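Local coordinates for protein putative Phosphate (Eubacterium rectale, PDB 3DAO) that is a putative phosphatase of the haloacid dehalogenase-like hydrolase family and probably hydrolyses phosphorylated substrates, at residues 108-113 against 183-188; 116-121 against 179-184; 170-175 against 199-204; 192-197 against 204-209. All coordinates share one frame; numbering follows the deposited sequence. Where two conformers were deposited one is given.

Interaction 1. Residues 108-113 against 183-188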
loop_
_atom_site.group_PDB
_atom_site.type_symbol
_atom_site.label_atom_id
_atom_site.label_comp_id
_atom_site.label_asym_id
_atom_site.label_seq_id
_atom_site.Cartn_x
_atom_site.Cartn_y
_atom_site.Cartn_z
ATOM N N LYS A 108 0.503 -8.597 -19.193
ATOM C CA LYS A 108 0.335 -9.805 -20.026
ATOM C C LYS A 108 1.711 -10.318 -20.469
ATOM O O LYS A 108 1.964 -11.530 -20.493
ATOM C CB LYS A 108 -0.575 -9.562 -21.231
ATOM C CG LYS A 108 -2.025 -9.481 -20.810
ATOM C CD LYS A 108 -2.995 -9.457 -21.971
ATOM C CE LYS A 108 -4.421 -9.502 -21.425
ATOM N NZ LYS A 108 -5.484 -9.551 -22.477
ATOM N N GLY A 109 2.601 -9.412 -20.783
ATOM C CA GLY A 109 3.984 -9.765 -21.128
ATOM C C GLY A 109 4.687 -10.507 -19.981
ATOM O O GLY A 109 5.423 -11.501 -20.179
HETATM N N MSE A 110 4.456 -10.009 -18.770
HETATM C CA MSE A 110 4.994 -10.636 -17.544
HETATM C C MSE A 110 4.437 -12.046 -17.389
HETATM O O MSE A 110 5.176 -12.977 -17.080
HETATM C CB MSE A 110 4.693 -9.809 -16.312
HETATM C CG MSE A 110 5.497 -8.547 -16.279
HETATM SE SE MSE A 110 4.872 -7.400 -14.860
HETATM C CE MSE A 110 6.334 -6.074 -14.865
ATOM N N CYS A 111 3.134 -12.179 -17.578
ATOM C CA CYS A 111 2.460 -13.487 -17.482
ATOM C C CYS A 111 3.135 -14.482 -18.425
ATOM O O CYS A 111 3.488 -15.602 -18.062
ATOM C CB CYS A 111 0.997 -13.399 -17.907
ATOM S SG CYS A 111 -0.197 -12.644 -16.748
ATOM N N ARG A 112 3.267 -14.075 -19.689
ATOM C CA ARG A 112 3.854 -14.981 -20.714
ATOM C C ARG A 112 5.248 -15.384 -20.393
ATOM O O ARG A 112 5.623 -16.566 -20.534
ATOM C CB ARG A 112 3.793 -14.353 -22.110
ATOM C CG ARG A 112 2.387 -14.180 -22.537
ATOM C CD ARG A 112 2.262 -13.499 -23.882
ATOM N NE ARG A 112 0.855 -13.337 -24.217
ATOM C CZ ARG A 112 0.273 -12.150 -24.338
ATOM N NH1 ARG A 112 0.989 -11.041 -24.311
ATOM N NH2 ARG A 112 -0.997 -12.086 -24.600
HETATM N N MSE A 113 6.005 -14.432 -19.862
HETATM C CA MSE A 113 7.394 -14.698 -19.510
HETATM C C MSE A 113 7.505 -15.656 -18.325
HETATM O O MSE A 113 8.333 -16.576 -18.334
HETATM C CB MSE A 113 8.184 -13.424 -19.243
HETATM C CG MSE A 113 9.582 -13.706 -18.720
HETATM SE SE MSE A 113 10.671 -12.106 -18.536
HETATM C CE MSE A 113 10.907 -11.597 -20.417
ATOM N N PRO A 183 17.901 -13.557 -13.327
ATOM C CA PRO A 183 18.663 -13.648 -14.588
ATOM C C PRO A 183 18.036 -12.967 -15.782
ATOM O O PRO A 183 18.763 -12.438 -16.630
ATOM C CB PRO A 183 18.717 -15.145 -14.837
ATOM C CG PRO A 183 18.623 -15.737 -13.499
ATOM C CD PRO A 183 17.716 -14.875 -12.711
ATOM N N VAL A 184 16.708 -12.991 -15.856
ATOM C CA VAL A 184 15.970 -12.385 -16.996
ATOM C C VAL A 184 14.771 -11.496 -16.622
ATOM O O VAL A 184 14.617 -10.386 -17.108
ATOM C CB VAL A 184 15.452 -13.468 -17.963
ATOM C CG1 VAL A 184 14.611 -12.860 -19.091
ATOM C CG2 VAL A 184 16.621 -14.333 -18.540
ATOM N N PHE A 185 13.895 -11.998 -15.763
ATOM C CA PHE A 185 12.662 -11.264 -15.458
ATOM C C PHE A 185 12.858 -9.845 -14.919
ATOM O O PHE A 185 12.287 -8.881 -15.454
ATOM C CB PHE A 185 11.777 -12.043 -14.467
ATOM C CG PHE A 185 10.446 -11.410 -14.226
ATOM C CD1 PHE A 185 10.288 -10.461 -13.225
ATOM C CD2 PHE A 185 9.346 -11.764 -14.957
ATOM C CE1 PHE A 185 9.065 -9.868 -12.987
ATOM C CE2 PHE A 185 8.122 -11.155 -14.722
ATOM C CZ PHE A 185 7.988 -10.208 -13.738
ATOM N N ILE A 186 13.695 -9.736 -13.898
ATOM C CA ILE A 186 13.956 -8.441 -13.270
ATOM C C ILE A 186 14.598 -7.467 -14.286
ATOM O O ILE A 186 14.085 -6.355 -14.487
ATOM C CB ILE A 186 14.739 -8.593 -11.940
ATOM C CG1 ILE A 186 13.836 -9.310 -10.916
ATOM C CG2 ILE A 186 15.193 -7.234 -11.411
ATOM C CD1 ILE A 186 14.476 -9.622 -9.556
ATOM N N PRO A 187 15.683 -7.874 -14.956
ATOM C CA PRO A 187 16.180 -6.854 -15.900
ATOM C C PRO A 187 15.281 -6.581 -17.099
ATOM O O PRO A 187 15.342 -5.504 -17.691
ATOM C CB PRO A 187 17.532 -7.399 -16.334
ATOM C CG PRO A 187 17.515 -8.870 -16.026
ATOM C CD PRO A 187 16.651 -8.975 -14.780
ATOM N N ALA A 188 14.444 -7.542 -17.458
ATOM C CA ALA A 188 13.558 -7.357 -18.575
ATOM C C ALA A 188 12.430 -6.385 -18.280
ATOM O O ALA A 188 11.861 -5.834 -19.201
ATOM C CB ALA A 188 12.989 -8.698 -19.085
#
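The side chain of Met-113, a selenomethionine, runs out with CG anti to the backbone N; the extended chain carries SE to the start of helix 185-189, and the bend at the last torsion (chi3 -68°) turns CE toward Ala-188. SE sits 3.8 Å from Phe-185 CD2, and CE ends 3.8 Å from Ala-188 CB. Val-184, the N-cap residue of that helix, adds CG1 at 4.0 Å from Met-113 SE. Phe-185 answers by reaching back toward helix 104-117. Its ring takes an oblique Met-aromatic contact, SE lying 5.0 Å from the centroid and 61° off the normal, while its far end meets Met-110: CZ comes to 3.9 Å from Met-110 CG, the two side chains crossing at about a right angle. Beyond the pair, Phe-185 also touches Phe-169, Val-171 and Leu-195 of the sheet and the ring of Trp-189, so it wedges between helix and strands. With an alanine in place of Phe-185, the loss of the ring would probably leave a gap between Met-110, Met-113 and the sheet and cost Met-113 SE this aromatic contact. No hydrogen bond links the two segments; apolar contact and the polarisable selenium against the ring hold these helices together.

Interaction 2. Residues 116-121 against 179-184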
loop_
_atom_site.group_PDB
_atom_site.type_symbol
_atom_site.label_atom_id
_atom_site.label_comp_id
_atom_site.label_asym_id
_atom_site.label_seq_id
_atom_site.Cartn_x
_atom_site.Cartn_y
_atom_site.Cartn_z
ATOM N N ASP A 116 6.441 -19.180 -19.515
ATOM C CA ASP A 116 7.349 -19.834 -20.446
ATOM C C ASP A 116 8.775 -19.992 -19.986
ATOM O O ASP A 116 9.441 -20.971 -20.361
ATOM C CB ASP A 116 7.364 -19.066 -21.781
ATOM C CG ASP A 116 6.010 -19.097 -22.492
ATOM O OD1 ASP A 116 5.201 -20.028 -22.222
ATOM O OD2 ASP A 116 5.764 -18.205 -23.337
ATOM N N GLU A 117 9.256 -19.017 -19.226
ATOM C CA GLU A 117 10.649 -18.983 -18.773
ATOM C C GLU A 117 10.912 -19.178 -17.292
ATOM O O GLU A 117 12.049 -19.413 -16.896
ATOM C CB GLU A 117 11.326 -17.689 -19.241
ATOM C CG GLU A 117 11.141 -17.446 -20.724
ATOM C CD GLU A 117 12.063 -16.362 -21.232
ATOM O OE1 GLU A 117 13.286 -16.526 -21.085
ATOM O OE2 GLU A 117 11.543 -15.379 -21.769
ATOM N N LEU A 118 9.864 -19.050 -16.470
ATOM C CA LEU A 118 9.951 -19.310 -15.012
ATOM C C LEU A 118 8.844 -20.290 -14.607
ATOM O O LEU A 118 8.067 -20.036 -13.697
ATOM C CB LEU A 118 9.842 -18.021 -14.199
ATOM C CG LEU A 118 10.967 -16.994 -14.285
ATOM C CD1 LEU A 118 10.989 -16.261 -15.629
ATOM C CD2 LEU A 118 10.782 -15.971 -13.141
ATOM N N PRO A 119 8.828 -21.455 -15.254
ATOM C CA PRO A 119 7.702 -22.377 -15.084
ATOM C C PRO A 119 7.592 -22.981 -13.679
ATOM O O PRO A 119 6.544 -23.516 -13.341
ATOM C CB PRO A 119 7.969 -23.437 -16.151
ATOM C CG PRO A 119 9.477 -23.447 -16.274
ATOM C CD PRO A 119 9.873 -22.011 -16.135
ATOM N N ALA A 120 8.617 -22.851 -12.853
ATOM C CA ALA A 120 8.529 -23.399 -11.485
ATOM C C ALA A 120 7.755 -22.455 -10.582
ATOM O O ALA A 120 7.419 -22.812 -9.471
ATOM C CB ALA A 120 9.876 -23.621 -10.875
ATOM N N CYS A 121 7.584 -21.231 -11.052
ATOM C CA CYS A 121 6.885 -20.151 -10.322
ATOM C C CYS A 121 5.407 -20.081 -10.660
ATOM O O CYS A 121 4.941 -20.562 -11.710
ATOM C CB CYS A 121 7.516 -18.768 -10.645
ATOM S SG CYS A 121 9.231 -18.559 -10.165
ATOM N N GLU A 179 15.462 -15.087 -6.767
ATOM C CA GLU A 179 16.613 -15.793 -7.328
ATOM C C GLU A 179 16.281 -16.251 -8.743
ATOM O O GLU A 179 17.088 -16.112 -9.673
ATOM C CB GLU A 179 16.997 -16.970 -6.455
ATOM C CG GLU A 179 18.059 -17.861 -7.094
ATOM C CD GLU A 179 18.441 -19.015 -6.217
ATOM O OE1 GLU A 179 18.605 -18.810 -5.000
ATOM O OE2 GLU A 179 18.573 -20.137 -6.746
ATOM N N LEU A 180 15.091 -16.804 -8.921
ATOM C CA LEU A 180 14.699 -17.244 -10.252
ATOM C C LEU A 180 14.386 -16.081 -11.181
ATOM O O LEU A 180 14.514 -16.204 -12.396
ATOM C CB LEU A 180 13.504 -18.184 -10.205
ATOM C CG LEU A 180 13.777 -19.594 -9.666
ATOM C CD1 LEU A 180 12.428 -20.346 -9.431
ATOM C CD2 LEU A 180 14.712 -20.323 -10.641
ATOM N N CYS A 181 13.929 -14.964 -10.621
ATOM C CA CYS A 181 13.554 -13.804 -11.418
ATOM C C CYS A 181 14.749 -12.955 -11.854
ATOM O O CYS A 181 14.664 -12.181 -12.797
ATOM C CB CYS A 181 12.595 -12.875 -10.648
ATOM S SG CYS A 181 10.914 -13.503 -10.484
ATOM N N THR A 182 15.864 -13.123 -11.170
ATOM C CA THR A 182 17.033 -12.265 -11.416
ATOM C C THR A 182 17.706 -12.353 -12.803
ATOM O O THR A 182 18.022 -11.318 -13.396
ATOM C CB THR A 182 18.061 -12.412 -10.305
ATOM O OG1 THR A 182 17.625 -11.595 -9.207
ATOM C CG2 THR A 182 19.452 -11.922 -10.762
ATOM N N PRO A 183 17.901 -13.557 -13.327
ATOM C CA PRO A 183 18.663 -13.648 -14.588
ATOM C C PRO A 183 18.036 -12.967 -15.782
ATOM O O PRO A 183 18.763 -12.438 -16.630
ATOM C CB PRO A 183 18.717 -15.145 -14.837
ATOM C CG PRO A 183 18.623 -15.737 -13.499
ATOM C CD PRO A 183 17.716 -14.875 -12.711
ATOM N N VAL A 184 16.708 -12.991 -15.856
ATOM C CA VAL A 184 15.970 -12.385 -16.996
ATOM C C VAL A 184 14.771 -11.496 -16.622
ATOM O O VAL A 184 14.617 -10.386 -17.108
ATOM C CB VAL A 184 15.452 -13.468 -17.963
ATOM C CG1 VAL A 184 14.611 -12.860 -19.091
ATOM C CG2 VAL A 184 16.621 -14.333 -18.540
#
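Two flat groups take part, each touched by an aliphatic branch: the carboxylate of Glu-117 brings OE1 to 4.4 Å from Val-184 CG1, a loose contact at the solvent side, and the peptide carbonyl of Leu-180 has Leu-118 CD2 3.8 Å from its O. The same Leu-118 methyl also reaches the thiol of Cys-181, with CD2 3.6 Å from SG. Leu-118 is the first residue to leave helical geometry after helix 104-117, and its side chain turns with CG beside the backbone N (chi1 -68°), directing the branch at the last turn of helix 177-181. From Leu-118 to Cys-121 the chain makes a type I beta turn, closed by Cys-121 N bonding to Leu-118 O at 2.9 Å, and then enters strand 122-126 of the six-stranded sheet, probably the cap domain of this hydrolase. The turn presents a second thiol to the helix: Cys-121 SG lies 3.7 Å from Leu-180 CD1, and Ala-120 CB grazes the same methyl at 4.4 Å. Both cysteines remain separate, each sulfur meeting a leucine methyl across the contact. Behind them, Val-171 of strand 168-172 touches Cys-121 and Cys-181, while His-173 borders Ala-120, Cys-121 and Leu-180.

Interaction 3. Residues 170-175 against 199-204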
loop_
_atom_site.group_PDB
_atom_site.type_symbol
_atom_site.label_atom_id
_atom_site.label_comp_id
_atom_site.label_asym_id
_atom_site.label_seq_id
_atom_site.Cartn_x
_atom_site.Cartn_y
_atom_site.Cartn_z
ATOM N N THR A 170 2.213 -10.252 -9.531
ATOM C CA THR A 170 3.054 -10.863 -8.533
ATOM C C THR A 170 3.522 -12.260 -8.905
ATOM O O THR A 170 2.730 -13.107 -9.333
ATOM C CB THR A 170 2.261 -10.979 -7.213
ATOM O OG1 THR A 170 1.971 -9.651 -6.720
ATOM C CG2 THR A 170 3.047 -11.748 -6.132
ATOM N N VAL A 171 4.816 -12.488 -8.706
ATOM C CA VAL A 171 5.424 -13.817 -8.930
ATOM C C VAL A 171 5.651 -14.460 -7.575
ATOM O O VAL A 171 6.064 -13.807 -6.631
ATOM C CB VAL A 171 6.787 -13.723 -9.649
ATOM C CG1 VAL A 171 7.208 -15.108 -10.133
ATOM C CG2 VAL A 171 6.715 -12.684 -10.838
ATOM N N PHE A 172 5.351 -15.748 -7.507
ATOM C CA PHE A 172 5.550 -16.570 -6.320
ATOM C C PHE A 172 6.361 -17.830 -6.583
ATOM O O PHE A 172 6.248 -18.494 -7.621
ATOM C CB PHE A 172 4.201 -17.032 -5.741
ATOM C CG PHE A 172 4.345 -18.004 -4.589
ATOM C CD1 PHE A 172 4.647 -17.547 -3.338
ATOM C CD2 PHE A 172 4.163 -19.367 -4.769
ATOM C CE1 PHE A 172 4.796 -18.431 -2.259
ATOM C CE2 PHE A 172 4.295 -20.242 -3.682
ATOM C CZ PHE A 172 4.620 -19.764 -2.456
ATOM N N HIS A 173 7.234 -18.086 -5.631
ATOM C CA HIS A 173 7.947 -19.374 -5.516
ATOM C C HIS A 173 8.109 -19.682 -4.017
ATOM O O HIS A 173 8.353 -18.779 -3.245
ATOM C CB HIS A 173 9.316 -19.389 -6.213
ATOM C CG HIS A 173 9.946 -20.748 -6.253
ATOM N ND1 HIS A 173 10.693 -21.258 -5.211
ATOM C CD2 HIS A 173 9.909 -21.714 -7.198
ATOM C CE1 HIS A 173 11.113 -22.473 -5.534
ATOM N NE2 HIS A 173 10.647 -22.774 -6.730
ATOM N N PRO A 174 8.001 -20.954 -3.603
ATOM C CA PRO A 174 8.160 -21.284 -2.190
ATOM C C PRO A 174 9.435 -20.842 -1.524
ATOM O O PRO A 174 9.452 -20.621 -0.316
ATOM C CB PRO A 174 8.153 -22.807 -2.211
ATOM C CG PRO A 174 7.257 -23.126 -3.276
ATOM C CD PRO A 174 7.658 -22.160 -4.375
ATOM N N ASP A 175 10.526 -20.741 -2.266
ATOM C CA ASP A 175 11.777 -20.401 -1.608
ATOM C C ASP A 175 12.886 -19.727 -2.396
ATOM O O ASP A 175 13.914 -19.397 -1.801
ATOM C CB ASP A 175 12.330 -21.650 -0.938
ATOM C CG ASP A 175 12.444 -22.787 -1.866
ATOM O OD1 ASP A 175 13.227 -22.643 -2.820
ATOM O OD2 ASP A 175 11.743 -23.824 -1.658
ATOM N N GLY A 199 10.788 -10.899 0.578
ATOM C CA GLY A 199 11.327 -12.124 1.084
ATOM C C GLY A 199 11.917 -12.999 -0.021
ATOM O O GLY A 199 12.387 -12.520 -1.077
ATOM N N LYS A 200 11.856 -14.300 0.214
ATOM C CA LYS A 200 12.370 -15.242 -0.747
ATOM C C LYS A 200 11.278 -15.775 -1.622
ATOM O O LYS A 200 11.545 -16.538 -2.576
ATOM C CB LYS A 200 13.060 -16.408 -0.025
ATOM C CG LYS A 200 14.321 -15.964 0.739
ATOM C CD LYS A 200 15.054 -17.141 1.365
ATOM C CE LYS A 200 14.257 -17.760 2.476
ATOM N NZ LYS A 200 13.921 -16.763 3.565
ATOM N N GLU A 201 10.036 -15.350 -1.335
ATOM C CA GLU A 201 8.899 -15.965 -2.005
ATOM C C GLU A 201 8.186 -15.129 -3.065
ATOM O O GLU A 201 7.490 -15.672 -3.880
ATOM C CB GLU A 201 7.820 -16.377 -0.980
ATOM C CG GLU A 201 8.262 -17.258 0.183
ATOM C CD GLU A 201 8.996 -16.497 1.272
ATOM O OE1 GLU A 201 8.885 -15.246 1.275
ATOM O OE2 GLU A 201 9.629 -17.155 2.157
ATOM N N TRP A 202 8.329 -13.812 -3.002
ATOM C CA TRP A 202 7.550 -12.930 -3.865
ATOM C C TRP A 202 8.369 -11.888 -4.590
ATOM O O TRP A 202 9.387 -11.379 -4.085
ATOM C CB TRP A 202 6.526 -12.134 -3.012
ATOM C CG TRP A 202 5.671 -12.974 -2.062
ATOM C CD1 TRP A 202 5.893 -13.183 -0.768
ATOM C CD2 TRP A 202 4.454 -13.678 -2.382
ATOM N NE1 TRP A 202 4.926 -13.998 -0.253
ATOM C CE2 TRP A 202 4.009 -14.282 -1.215
ATOM C CE3 TRP A 202 3.704 -13.830 -3.541
ATOM C CZ2 TRP A 202 2.870 -15.086 -1.180
ATOM C CZ3 TRP A 202 2.553 -14.589 -3.503
ATOM C CH2 TRP A 202 2.156 -15.214 -2.329
ATOM N N VAL A 203 7.888 -11.593 -5.782
ATOM C CA VAL A 203 8.310 -10.417 -6.538
ATOM C C VAL A 203 7.031 -9.676 -6.978
ATOM O O VAL A 203 6.220 -10.185 -7.734
ATOM C CB VAL A 203 9.226 -10.708 -7.747
ATOM C CG1 VAL A 203 9.540 -9.384 -8.487
ATOM C CG2 VAL A 203 10.510 -11.371 -7.293
ATOM N N ASP A 204 6.873 -8.473 -6.460
ATOM C CA ASP A 204 5.707 -7.623 -6.737
ATOM C C ASP A 204 6.053 -6.576 -7.763
ATOM O O ASP A 204 7.090 -5.895 -7.685
ATOM C CB ASP A 204 5.249 -6.874 -5.480
ATOM C CG ASP A 204 4.662 -7.801 -4.436
ATOM O OD1 ASP A 204 3.936 -8.747 -4.808
ATOM O OD2 ASP A 204 4.971 -7.584 -3.250
HETATM O O HOH W 1 10.965 -19.275 1.715
#
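Thr-170 and Asp-204 lie side by side on the same face of the sheet, and the threonine hydroxyl OG1 donates to Asp-204 OD1 at 2.9 Å, meeting the anti side of the carboxylate 17° out of its plane. On that face too, Thr-170 CG2 comes to 3.4 Å from Trp-202 CE3. Phe-172 then sets CD1 over one face of the indole, 3.6 Å from Trp-202 CH2; the rings are oblique, their planes 49° apart. Trp-202 has CG beside the backbone N (chi1 -50°), which carries its six-membered ring across toward the neighbouring strand. A lysine in its place would probably leave Phe-172 CD1 and Thr-170 CG2 without the broad surface they pack on, freeing the phenyl ring to shift. The opposite face carries Val-171 and Val-203, whose backbones exchange two bonds, Val-171 N to Val-203 O at 2.9 Å and Val-203 N to Val-171 O at 3.0 Å; His-173 N continues the pairing to Glu-201 O. Farther along, His-173 ND1 accepts from Asp-175 N at 3.0 Å, fixing the bend after the strand. Outside the pair, Phe-124 and Ile-140 cover both aromatic rings, and Cys-177 and Cys-181 touch Val-203. This is a regular antiparallel pairing of two inner strands, the axes 4.7 Å apart, in the mixed six-stranded sheet that fits the cap domain of haloacid dehalogenase-like hydrolases.

Interaction 4. Residues 192-197 against 204-209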
loop_
_atom_site.group_PDB
_atom_site.type_symbol
_atom_site.label_atom_id
_atom_site.label_comp_id
_atom_site.label_asym_id
_atom_site.label_seq_id
_atom_site.Cartn_x
_atom_site.Cartn_y
_atom_site.Cartn_z
ATOM N N LYS A 192 10.620 -0.728 -17.022
ATOM C CA LYS A 192 9.315 -0.565 -17.616
ATOM C C LYS A 192 8.170 -0.664 -16.584
ATOM O O LYS A 192 7.007 -0.438 -16.886
ATOM C CB LYS A 192 9.093 -1.649 -18.677
ATOM C CG LYS A 192 10.017 -1.532 -19.883
ATOM C CD LYS A 192 9.487 -2.314 -21.079
ATOM C CE LYS A 192 9.860 -3.747 -21.045
ATOM N NZ LYS A 192 9.357 -4.503 -22.275
ATOM N N ALA A 193 8.565 -1.016 -15.379
ATOM C CA ALA A 193 7.661 -1.192 -14.258
ATOM C C ALA A 193 8.403 -1.053 -12.931
ATOM O O ALA A 193 9.629 -1.049 -12.872
ATOM C CB ALA A 193 6.966 -2.579 -14.339
ATOM N N HIS A 194 7.633 -0.943 -11.851
ATOM C CA HIS A 194 8.228 -0.883 -10.535
ATOM C C HIS A 194 8.219 -2.283 -9.914
ATOM O O HIS A 194 7.141 -2.839 -9.637
ATOM C CB HIS A 194 7.483 0.109 -9.648
ATOM C CG HIS A 194 7.943 0.063 -8.229
ATOM N ND1 HIS A 194 9.213 0.418 -7.852
ATOM C CD2 HIS A 194 7.310 -0.334 -7.102
ATOM C CE1 HIS A 194 9.350 0.243 -6.547
ATOM N NE2 HIS A 194 8.212 -0.219 -6.069
ATOM N N LEU A 195 9.424 -2.827 -9.731
ATOM C CA LEU A 195 9.631 -4.202 -9.211
ATOM C C LEU A 195 10.252 -4.248 -7.843
ATOM O O LEU A 195 11.217 -3.566 -7.582
ATOM C CB LEU A 195 10.546 -5.026 -10.144
ATOM C CG LEU A 195 9.951 -5.789 -11.318
ATOM C CD1 LEU A 195 9.043 -4.972 -12.182
ATOM C CD2 LEU A 195 11.082 -6.456 -12.130
ATOM N N ALA A 196 9.696 -5.067 -6.956
ATOM C CA ALA A 196 10.292 -5.206 -5.630
ATOM C C ALA A 196 10.133 -6.613 -5.081
ATOM O O ALA A 196 9.039 -7.120 -5.057
ATOM C CB ALA A 196 9.668 -4.252 -4.644
ATOM N N ALA A 197 11.228 -7.208 -4.628
ATOM C CA ALA A 197 11.136 -8.540 -4.009
ATOM C C ALA A 197 10.551 -8.363 -2.631
ATOM O O ALA A 197 10.718 -7.298 -2.005
ATOM C CB ALA A 197 12.536 -9.208 -3.908
ATOM N N ASP A 204 6.873 -8.473 -6.460
ATOM C CA ASP A 204 5.707 -7.623 -6.737
ATOM C C ASP A 204 6.053 -6.576 -7.763
ATOM O O ASP A 204 7.090 -5.895 -7.685
ATOM C CB ASP A 204 5.249 -6.874 -5.480
ATOM C CG ASP A 204 4.662 -7.801 -4.436
ATOM O OD1 ASP A 204 3.936 -8.747 -4.808
ATOM O OD2 ASP A 204 4.971 -7.584 -3.250
ATOM N N CYS A 205 5.151 -6.444 -8.700
ATOM C CA CYS A 205 5.330 -5.480 -9.795
ATOM C C CYS A 205 4.097 -4.605 -9.918
ATOM O O CYS A 205 2.977 -5.074 -9.980
ATOM C CB CYS A 205 5.538 -6.200 -11.113
ATOM S SG CYS A 205 6.625 -7.670 -11.084
ATOM N N ASN A 206 4.369 -3.316 -10.012
ATOM C CA ASN A 206 3.343 -2.316 -10.227
ATOM C C ASN A 206 3.782 -1.439 -11.377
ATOM O O ASN A 206 4.886 -1.547 -11.896
ATOM C CB ASN A 206 3.170 -1.388 -9.046
ATOM C CG ASN A 206 2.852 -2.096 -7.738
ATOM O OD1 ASN A 206 3.593 -1.927 -6.789
ATOM N ND2 ASN A 206 1.714 -2.821 -7.660
ATOM N N ALA A 207 2.901 -0.506 -11.733
ATOM C CA ALA A 207 3.202 0.417 -12.831
ATOM C C ALA A 207 4.410 1.259 -12.515
ATOM O O ALA A 207 4.670 1.630 -11.365
ATOM C CB ALA A 207 1.987 1.311 -13.133
ATOM N N LYS A 208 5.173 1.574 -13.558
ATOM C CA LYS A 208 6.326 2.439 -13.381
ATOM C C LYS A 208 5.907 3.748 -12.710
ATOM O O LYS A 208 4.913 4.341 -13.058
ATOM C CB LYS A 208 7.001 2.733 -14.742
ATOM C CG LYS A 208 8.291 3.463 -14.640
ATOM C CD LYS A 208 8.871 3.683 -16.037
ATOM C CE LYS A 208 10.283 4.243 -15.982
ATOM N NZ LYS A 208 10.887 4.302 -17.350
ATOM N N GLY A 209 6.654 4.128 -11.700
ATOM C CA GLY A 209 6.433 5.396 -11.009
ATOM C C GLY A 209 5.500 5.354 -9.827
ATOM O O GLY A 209 5.269 6.358 -9.143
HETATM O O HOH W 2 4.550 0.214 -16.022
#
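Backbone hydrogen bonds join His-194 to Asn-206 and Ala-196 to Asp-204, two in each pair. His-194 N and O bond to Asn-206 O and N at 2.8 Å, and Ala-196 N reaches Asp-204 O at the same length. Leu-195 and Cys-205, between them, form the non-hydrogen-bonded pair, with Cys-205 CA donating a C-H contact to His-194 O. Strands 193-198 and 202-207 are thus the two arms of a beta hairpin, antiparallel at 158°, whose first arm is the outermost strand of the six-stranded sheet. Apolar contact falls on one face: Leu-195 CD1 lies 3.8 Å from Cys-205 SG, beneath Met-110 and Phe-185 of the covering helices. On the other face His-194, with CG anti to N (chi1 172°), and Asn-206 run the same way, ring and amide nearly coplanar at 16°. Asn-206 OD1 lies near the ring plane at the edge, 4.1 Å from His-194 CD2, a loose contact with no hydrogen bond, while ND2 is held by Ile-167 O. At the open end of the hairpin a water bridges the arms, donating to Lys-192 O at 2.7 Å and accepting from Lys-208 N at 2.9 Å; the extended Lys-208 chain carries NZ to Lys-191 O, its hydrogen-bond partner.

In the fold
All four contacts lie in one lobe around the six-stranded sheet, apart from the eight-stranded sheet that carries the probable catalytic DxDx(T/V) pattern. Interactions 3 and 4 share strand 202-207 and Asp-204, pairing it with strand 168-172 and strand 193-198 in turn; their centres are 14 Å apart. Interactions 1 and 2, centres 8 Å apart, share helix 104-117, Pro-183 and Val-184 and place the consecutive helices 177-181 and 185-189 against it. Phe-185 meets Val-171 and Cys-205, and Cys-121 meets Val-171, tying the helical layer to the sheet. Interactions 1, 2 and 4 each alternate with interaction 3 along the chain, and interaction 4 opens after 1 and 2 have closed, so helices and strands interlock into one probable cap domain.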